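Local coordinates for protein tRNA (guanine(26)-N(2))-dimethyltransferase (PDB 2DUL) that probably dimethylates the N2 atom of guanosine 26 in a number of tRNAs, with S-adenosyl-L-methionine as methyl donor, at residues L187-V195 against I250-F259; C178-P186 against I199-Y207. All coordinates share one frame; numbering follows the deposited sequence.

In the fold
Both contacts involve helix 192-209: contact 1 its first turn and the loop leading into it, contact 2 its middle and later turns. Their centres lie about 17 Å apart. Along the chain the segments alternate, 178-186 and 187-195 first, then 199-207 and 250-259, and the first two are continuous, so one connection from helix 175-182 to helix 192-209 serves both. Contact 2 folds this connection back onto the helix it leads to, whereas contact 1 joins it to the three-stranded antiparallel sheet that contains strand 247-252. Strand 273-277 of that sheet touches residues of both contacts. Together they tie this small sheet to the helices beside the class I-like methyltransferase sheet, away from the predicted S-adenosyl-L-methionine site.

Contact 1: L187-V195 against I250-F259; sequences LRGELCHEV and IYFDDKTGKF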
# COMPACT_ATOMS: atom_id res chain seq x y z
N LEU A 187 -9.40 10.95 -10.59
CA LEU A 187 -8.84 11.77 -11.66
C LEU A 187 -8.07 10.87 -12.61
O LEU A 187 -7.09 10.24 -12.23
CB LEU A 187 -7.90 12.83 -11.09
CG LEU A 187 -7.10 13.62 -12.14
CD1 LEU A 187 -8.04 14.35 -13.08
CD2 LEU A 187 -6.16 14.60 -11.45
N ARG A 188 -8.51 10.80 -13.86
CA ARG A 188 -7.79 9.97 -14.83
C ARG A 188 -6.64 10.74 -15.46
O ARG A 188 -6.52 11.96 -15.29
CB ARG A 188 -8.76 9.43 -15.90
CG ARG A 188 -9.82 10.40 -16.38
CD ARG A 188 -9.28 11.42 -17.37
NE ARG A 188 -8.85 12.67 -16.73
CZ ARG A 188 -8.25 13.67 -17.37
NH1 ARG A 188 -7.90 14.76 -16.71
NH2 ARG A 188 -7.98 13.56 -18.66
N GLY A 189 -5.77 10.04 -16.18
CA GLY A 189 -4.65 10.71 -16.81
C GLY A 189 -3.32 10.39 -16.16
O GLY A 189 -3.20 9.44 -15.39
N GLU A 190 -2.32 11.21 -16.46
CA GLU A 190 -0.96 11.03 -15.95
C GLU A 190 -0.80 10.99 -14.43
O GLU A 190 0.15 10.40 -13.93
CB GLU A 190 -0.04 12.11 -16.52
CG GLU A 190 -0.49 13.53 -16.19
CD GLU A 190 -1.26 14.19 -17.31
OE1 GLU A 190 -2.14 13.53 -17.91
OE2 GLU A 190 -0.99 15.37 -17.60
N LEU A 191 -1.71 11.61 -13.70
CA LEU A 191 -1.61 11.64 -12.25
C LEU A 191 -2.40 10.54 -11.53
O LEU A 191 -2.29 10.40 -10.31
CB LEU A 191 -2.06 13.00 -11.72
CG LEU A 191 -1.06 14.17 -11.70
CD1 LEU A 191 -0.16 14.14 -12.91
CD2 LEU A 191 -1.84 15.48 -11.61
N CYS A 192 -3.17 9.75 -12.28
CA CYS A 192 -4.02 8.73 -11.67
C CYS A 192 -3.36 7.73 -10.72
O CYS A 192 -3.97 7.35 -9.72
CB CYS A 192 -4.82 7.99 -12.75
SG CYS A 192 -3.88 6.85 -13.78
N HIS A 193 -2.14 7.29 -11.01
CA HIS A 193 -1.48 6.34 -10.13
C HIS A 193 -1.33 6.95 -8.73
O HIS A 193 -1.58 6.28 -7.72
CB HIS A 193 -0.11 5.96 -10.68
CG HIS A 193 -0.16 5.17 -11.95
ND1 HIS A 193 0.95 4.96 -12.74
CD2 HIS A 193 -1.20 4.56 -12.58
CE1 HIS A 193 0.60 4.24 -13.80
NE2 HIS A 193 -0.70 3.99 -13.72
N GLU A 194 -0.94 8.22 -8.66
CA GLU A 194 -0.78 8.84 -7.36
C GLU A 194 -2.11 9.22 -6.73
O GLU A 194 -2.31 9.02 -5.53
CB GLU A 194 0.12 10.09 -7.42
CG GLU A 194 0.40 10.62 -6.01
CD GLU A 194 1.36 11.79 -5.97
OE1 GLU A 194 2.19 11.92 -6.89
OE2 GLU A 194 1.31 12.56 -4.99
N VAL A 195 -3.03 9.77 -7.53
CA VAL A 195 -4.34 10.15 -7.00
C VAL A 195 -5.04 8.92 -6.43
O VAL A 195 -5.63 8.96 -5.34
CB VAL A 195 -5.22 10.82 -8.08
CG1 VAL A 195 -6.64 11.05 -7.56
CG2 VAL A 195 -4.60 12.15 -8.49
N ILE A 250 -8.12 17.93 -5.26
CA ILE A 250 -7.25 18.33 -6.34
C ILE A 250 -8.08 18.90 -7.49
O ILE A 250 -9.16 18.40 -7.79
CB ILE A 250 -6.47 17.12 -6.90
CG1 ILE A 250 -5.57 16.53 -5.81
CG2 ILE A 250 -5.66 17.54 -8.13
CD1 ILE A 250 -5.13 15.11 -6.11
N TYR A 251 -7.56 19.96 -8.11
CA TYR A 251 -8.18 20.59 -9.25
C TYR A 251 -7.16 20.39 -10.36
O TYR A 251 -5.96 20.58 -10.14
CB TYR A 251 -8.43 22.06 -8.96
CG TYR A 251 -9.46 22.26 -7.87
CD1 TYR A 251 -10.82 22.17 -8.14
CD2 TYR A 251 -9.06 22.52 -6.56
CE1 TYR A 251 -11.77 22.32 -7.14
CE2 TYR A 251 -10.00 22.67 -5.54
CZ TYR A 251 -11.36 22.57 -5.84
OH TYR A 251 -12.30 22.72 -4.85
N PHE A 252 -7.63 20.01 -11.54
CA PHE A 252 -6.73 19.73 -12.65
C PHE A 252 -7.20 20.40 -13.93
O PHE A 252 -8.36 20.26 -14.32
CB PHE A 252 -6.67 18.21 -12.84
CG PHE A 252 -5.67 17.76 -13.87
CD1 PHE A 252 -4.31 17.72 -13.58
CD2 PHE A 252 -6.10 17.34 -15.13
CE1 PHE A 252 -3.39 17.26 -14.52
CE2 PHE A 252 -5.19 16.88 -16.08
CZ PHE A 252 -3.83 16.84 -15.77
N ASP A 253 -6.30 21.12 -14.59
CA ASP A 253 -6.65 21.80 -15.84
C ASP A 253 -6.26 20.88 -17.00
O ASP A 253 -5.07 20.67 -17.25
CB ASP A 253 -5.88 23.11 -15.97
CG ASP A 253 -6.41 23.99 -17.10
OD1 ASP A 253 -6.89 23.46 -18.13
OD2 ASP A 253 -6.32 25.23 -16.96
N ASP A 254 -7.25 20.35 -17.71
CA ASP A 254 -6.99 19.43 -18.82
C ASP A 254 -6.23 20.04 -19.99
O ASP A 254 -5.61 19.32 -20.77
CB ASP A 254 -8.31 18.86 -19.35
CG ASP A 254 -9.08 18.09 -18.30
OD1 ASP A 254 -8.49 17.20 -17.65
OD2 ASP A 254 -10.28 18.37 -18.13
N LYS A 255 -6.27 21.36 -20.11
CA LYS A 255 -5.58 22.02 -21.21
C LYS A 255 -4.12 22.36 -20.92
O LYS A 255 -3.35 22.65 -21.84
CB LYS A 255 -6.34 23.28 -21.63
CG LYS A 255 -7.69 22.98 -22.29
CD LYS A 255 -8.32 24.22 -22.90
CE LYS A 255 -8.82 25.20 -21.84
NZ LYS A 255 -7.72 25.75 -21.00
N THR A 256 -3.73 22.31 -19.65
CA THR A 256 -2.37 22.66 -19.27
C THR A 256 -1.61 21.65 -18.42
O THR A 256 -0.38 21.64 -18.42
CB THR A 256 -2.36 24.00 -18.50
OG1 THR A 256 -3.02 23.82 -17.24
CG2 THR A 256 -3.08 25.08 -19.30
N GLY A 257 -2.32 20.80 -17.69
CA GLY A 257 -1.64 19.83 -16.85
C GLY A 257 -1.32 20.44 -15.49
O GLY A 257 -0.70 19.80 -14.64
N LYS A 258 -1.73 21.68 -15.28
CA LYS A 258 -1.49 22.34 -14.01
C LYS A 258 -2.50 21.85 -12.98
O LYS A 258 -3.68 21.69 -13.29
CB LYS A 258 -1.61 23.86 -14.15
CG LYS A 258 -1.38 24.61 -12.84
CD LYS A 258 -1.45 26.11 -13.03
CE LYS A 258 -1.23 26.85 -11.72
NZ LYS A 258 -2.22 26.43 -10.69
N PHE A 259 -2.04 21.62 -11.75
CA PHE A 259 -2.92 21.17 -10.69
C PHE A 259 -2.94 22.19 -9.56
O PHE A 259 -2.03 23.00 -9.42
CB PHE A 259 -2.47 19.79 -10.15
CG PHE A 259 -1.11 19.79 -9.49
CD1 PHE A 259 -0.93 20.33 -8.22
CD2 PHE A 259 -0.01 19.23 -10.13
CE1 PHE A 259 0.32 20.30 -7.59
CE2 PHE A 259 1.25 19.20 -9.52
CZ PHE A 259 1.41 19.74 -8.25
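Leu187 and Phe252 bring the two backbones to 8.3 Å between their CA atoms, where the loop entering helix 192-209 passes the end of strand 247-252, and a type I turn from Gly189 to Cys192 then leads into the helix. An aromatic residue at the end of a hairpin strand, Phe252, packs on this loop and joins the three-stranded antiparallel sheet to the helix. Its CG lies anti to the backbone N (chi1 -174°), which carries the ring off the strand, and Leu187, Leu191 and Arg188 all approach one side of the ring plane. Leu187 crosses it at about a right angle and lays both methyls against its root, CD2 standing 3.9 Å from Phe252 CB. Leu191 CD2 comes obliquely, nearer the CD1-CE1 edge, 3.7 Å from Phe252 CE1. At the CZ end the carboxylate of Glu190 stands perpendicular to the ring, with OE2 near the ring plane, 3.7 Å from Phe252 CZ; its OE1 is salt-bridged to Arg330.

Arg188 lies by the CD2-CE2 edge. Its chain, bent at chi2 and chi3, brings NH1 obliquely to 3.5 Å from Phe252 CE2. The same NH1 forms a salt bridge with Asp254 OD1 at 2.7 Å, but the guanidinium and carboxylate planes are 84° apart and the hydrogen bond is weak, its N-H...O angle only 120°. Two residues back along the strand, Ile250 CD1 meets Val195 CG2 at 3.8 Å, extending the apolar seam to the first turn of the helix.

Beyond Phe252 the chain reverses through a hairpin loop to strand 259-263. Helix 324-331 lies against the polar end, where Arg330 touches Arg188 and Phe252 and also donates to Asp254 O, while Tyr273 of the neighbouring strand 273-277 packs on Leu187 and Phe252.

Contact 2: C178-P186 against I199-Y207; sequences CLRKYLAVP and ILVGVIARY
In this buried contact the last turn of helix 175-182 and the residues that follow pack on helix 192-209, beside the central sheet of the class I-like methyltransferase fold, and an arginine binds the C-terminal end of the shorter helix. Helix 175-182 ends at Tyr182, Leu183 leaves helical geometry with positive phi, and the chain then runs along helix 192-209; the short helical segments are inclined at 44°, with axes 11.5 Å apart at closest.

Ile199 supplies much of the apolar surface through two branches. Its CG2, anti to the backbone N, touches both Tyr182 CB, at 3.8 Å, and Ala184 CB, whereas CD1 reaches the backbone of Pro186, 3.9 Å from its CA. One turn on, Val203 CG1 meets the ring edge of Tyr182. Met144 of helix 144-153 touches both Tyr182 and Val203, and Leu170 of helix 167-170 touches Tyr182 and Ile199.

A water bridges the two helices, donating to Lys181 O and hydrogen-bonded to Tyr207 OH. The arginine is Arg206, whose chain bends at chi3 and turns its guanidinium toward two successive carbonyls at the helix end. NH1 donates to Leu183 O at 2.9 Å, tilted from the carbonyl plane, and NH2 donates to Tyr182 O at 2.8 Å, nearly in line with the C=O bond (169°), though the N-H itself is bent (138°).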
# COMPACT_ATOMS: atom_id res chain seq x y z
N CYS A 178 -15.87 3.91 -8.39
CA CYS A 178 -14.97 4.55 -7.43
C CYS A 178 -15.79 5.29 -6.38
O CYS A 178 -15.45 5.27 -5.20
CB CYS A 178 -14.01 5.52 -8.12
SG CYS A 178 -12.67 6.12 -7.02
N LEU A 179 -16.88 5.93 -6.81
CA LEU A 179 -17.74 6.65 -5.87
C LEU A 179 -18.36 5.66 -4.88
O LEU A 179 -18.42 5.92 -3.68
CB LEU A 179 -18.86 7.38 -6.62
CG LEU A 179 -18.72 8.88 -6.86
CD1 LEU A 179 -17.43 9.17 -7.61
CD2 LEU A 179 -19.93 9.39 -7.64
N ARG A 180 -18.82 4.52 -5.39
CA ARG A 180 -19.44 3.50 -4.55
C ARG A 180 -18.48 2.84 -3.56
O ARG A 180 -18.81 2.68 -2.38
CB ARG A 180 -20.09 2.40 -5.39
CG ARG A 180 -21.25 2.85 -6.29
CD ARG A 180 -22.16 1.66 -6.64
NE ARG A 180 -21.40 0.54 -7.19
CZ ARG A 180 -20.92 0.47 -8.43
NH1 ARG A 180 -21.13 1.46 -9.29
NH2 ARG A 180 -20.22 -0.58 -8.81
N LYS A 181 -17.30 2.46 -4.04
CA LYS A 181 -16.33 1.77 -3.19
C LYS A 181 -15.47 2.66 -2.30
O LYS A 181 -15.28 2.36 -1.12
CB LYS A 181 -15.41 0.90 -4.06
CG LYS A 181 -16.13 -0.14 -4.91
CD LYS A 181 -15.16 -0.87 -5.83
CE LYS A 181 -15.90 -1.76 -6.82
NZ LYS A 181 -16.61 -2.88 -6.14
N TYR A 182 -14.96 3.74 -2.88
CA TYR A 182 -14.06 4.64 -2.16
C TYR A 182 -14.63 5.99 -1.75
O TYR A 182 -13.92 6.78 -1.11
CB TYR A 182 -12.79 4.85 -2.99
CG TYR A 182 -12.08 3.55 -3.25
CD1 TYR A 182 -11.31 2.96 -2.26
CD2 TYR A 182 -12.23 2.88 -4.47
CE1 TYR A 182 -10.69 1.73 -2.46
CE2 TYR A 182 -11.61 1.63 -4.68
CZ TYR A 182 -10.85 1.07 -3.67
OH TYR A 182 -10.25 -0.15 -3.84
N LEU A 183 -15.88 6.26 -2.10
CA LEU A 183 -16.53 7.52 -1.77
C LEU A 183 -15.63 8.72 -2.12
O LEU A 183 -15.40 9.62 -1.31
CB LEU A 183 -16.90 7.54 -0.27
CG LEU A 183 -17.92 6.46 0.12
CD1 LEU A 183 -18.15 6.49 1.63
CD2 LEU A 183 -19.24 6.70 -0.62
N ALA A 184 -15.12 8.71 -3.35
CA ALA A 184 -14.24 9.77 -3.83
C ALA A 184 -14.34 9.85 -5.36
O ALA A 184 -14.63 8.85 -6.02
CB ALA A 184 -12.79 9.49 -3.41
N VAL A 185 -14.11 11.05 -5.89
CA VAL A 185 -14.13 11.31 -7.33
C VAL A 185 -12.70 11.17 -7.85
O VAL A 185 -11.82 11.97 -7.52
CB VAL A 185 -14.65 12.74 -7.63
CG1 VAL A 185 -14.71 12.99 -9.13
CG2 VAL A 185 -16.04 12.94 -7.00
N PRO A 186 -12.45 10.14 -8.69
CA PRO A 186 -11.11 9.90 -9.24
C PRO A 186 -10.71 10.82 -10.39
O PRO A 186 -11.55 11.40 -11.08
CB PRO A 186 -11.19 8.44 -9.67
CG PRO A 186 -12.58 8.36 -10.22
CD PRO A 186 -13.41 9.15 -9.20
N ILE A 199 -6.24 8.38 -2.75
CA ILE A 199 -7.65 8.09 -2.48
C ILE A 199 -7.71 6.91 -1.50
O ILE A 199 -8.49 6.92 -0.55
CB ILE A 199 -8.43 7.72 -3.78
CG1 ILE A 199 -8.70 8.98 -4.60
CG2 ILE A 199 -9.77 7.05 -3.42
CD1 ILE A 199 -9.27 8.71 -5.99
N LEU A 200 -6.86 5.91 -1.72
CA LEU A 200 -6.82 4.75 -0.84
C LEU A 200 -6.44 5.16 0.58
O LEU A 200 -7.08 4.76 1.55
CB LEU A 200 -5.79 3.73 -1.35
CG LEU A 200 -6.04 2.23 -1.15
CD1 LEU A 200 -4.70 1.51 -1.20
CD2 LEU A 200 -6.74 1.96 0.16
N VAL A 201 -5.38 5.96 0.71
CA VAL A 201 -4.96 6.40 2.04
C VAL A 201 -6.09 7.21 2.68
O VAL A 201 -6.40 7.04 3.86
CB VAL A 201 -3.69 7.27 1.98
CG1 VAL A 201 -3.34 7.79 3.37
CG2 VAL A 201 -2.53 6.44 1.41
N GLY A 202 -6.69 8.07 1.87
CA GLY A 202 -7.77 8.91 2.35
C GLY A 202 -8.99 8.17 2.87
O GLY A 202 -9.61 8.60 3.84
N VAL A 203 -9.35 7.06 2.24
CA VAL A 203 -10.52 6.31 2.69
C VAL A 203 -10.23 5.58 4.01
O VAL A 203 -11.10 5.44 4.86
CB VAL A 203 -11.01 5.29 1.61
CG1 VAL A 203 -10.09 4.09 1.55
CG2 VAL A 203 -12.46 4.88 1.91
N ILE A 204 -8.99 5.13 4.17
CA ILE A 204 -8.59 4.46 5.40
C ILE A 204 -8.68 5.49 6.54
O ILE A 204 -9.21 5.19 7.61
CB ILE A 204 -7.13 3.94 5.33
CG1 ILE A 204 -7.02 2.85 4.26
CG2 ILE A 204 -6.70 3.37 6.69
CD1 ILE A 204 -5.59 2.40 3.99
N ALA A 205 -8.18 6.69 6.28
CA ALA A 205 -8.21 7.77 7.26
C ALA A 205 -9.65 8.12 7.65
O ALA A 205 -9.96 8.32 8.82
CB ALA A 205 -7.50 9.00 6.72
N ARG A 206 -10.52 8.21 6.66
CA ARG A 206 -11.92 8.56 6.91
C ARG A 206 -12.65 7.48 7.70
O ARG A 206 -13.37 7.80 8.64
CB ARG A 206 -12.65 8.87 5.60
CG ARG A 206 -12.29 10.24 5.02
CD ARG A 206 -13.05 10.54 3.74
NE ARG A 206 -12.57 9.71 2.64
CZ ARG A 206 -13.29 9.40 1.57
NH1 ARG A 206 -14.53 9.85 1.44
NH2 ARG A 206 -12.76 8.63 0.62
N TYR A 207 -12.46 6.21 7.35
CA TYR A 207 -13.13 5.13 8.09
C TYR A 207 -12.60 5.00 9.52
O TYR A 207 -13.34 4.60 10.43
CB TYR A 207 -12.94 3.77 7.39
CG TYR A 207 -14.01 3.42 6.38
CD1 TYR A 207 -14.19 4.18 5.23
CD2 TYR A 207 -14.86 2.33 6.59
CE1 TYR A 207 -15.19 3.87 4.30
CE2 TYR A 207 -15.87 2.01 5.68
CZ TYR A 207 -16.02 2.79 4.54
OH TYR A 207 -17.02 2.49 3.63
O HOH W 1 -16.78 3.18 1.11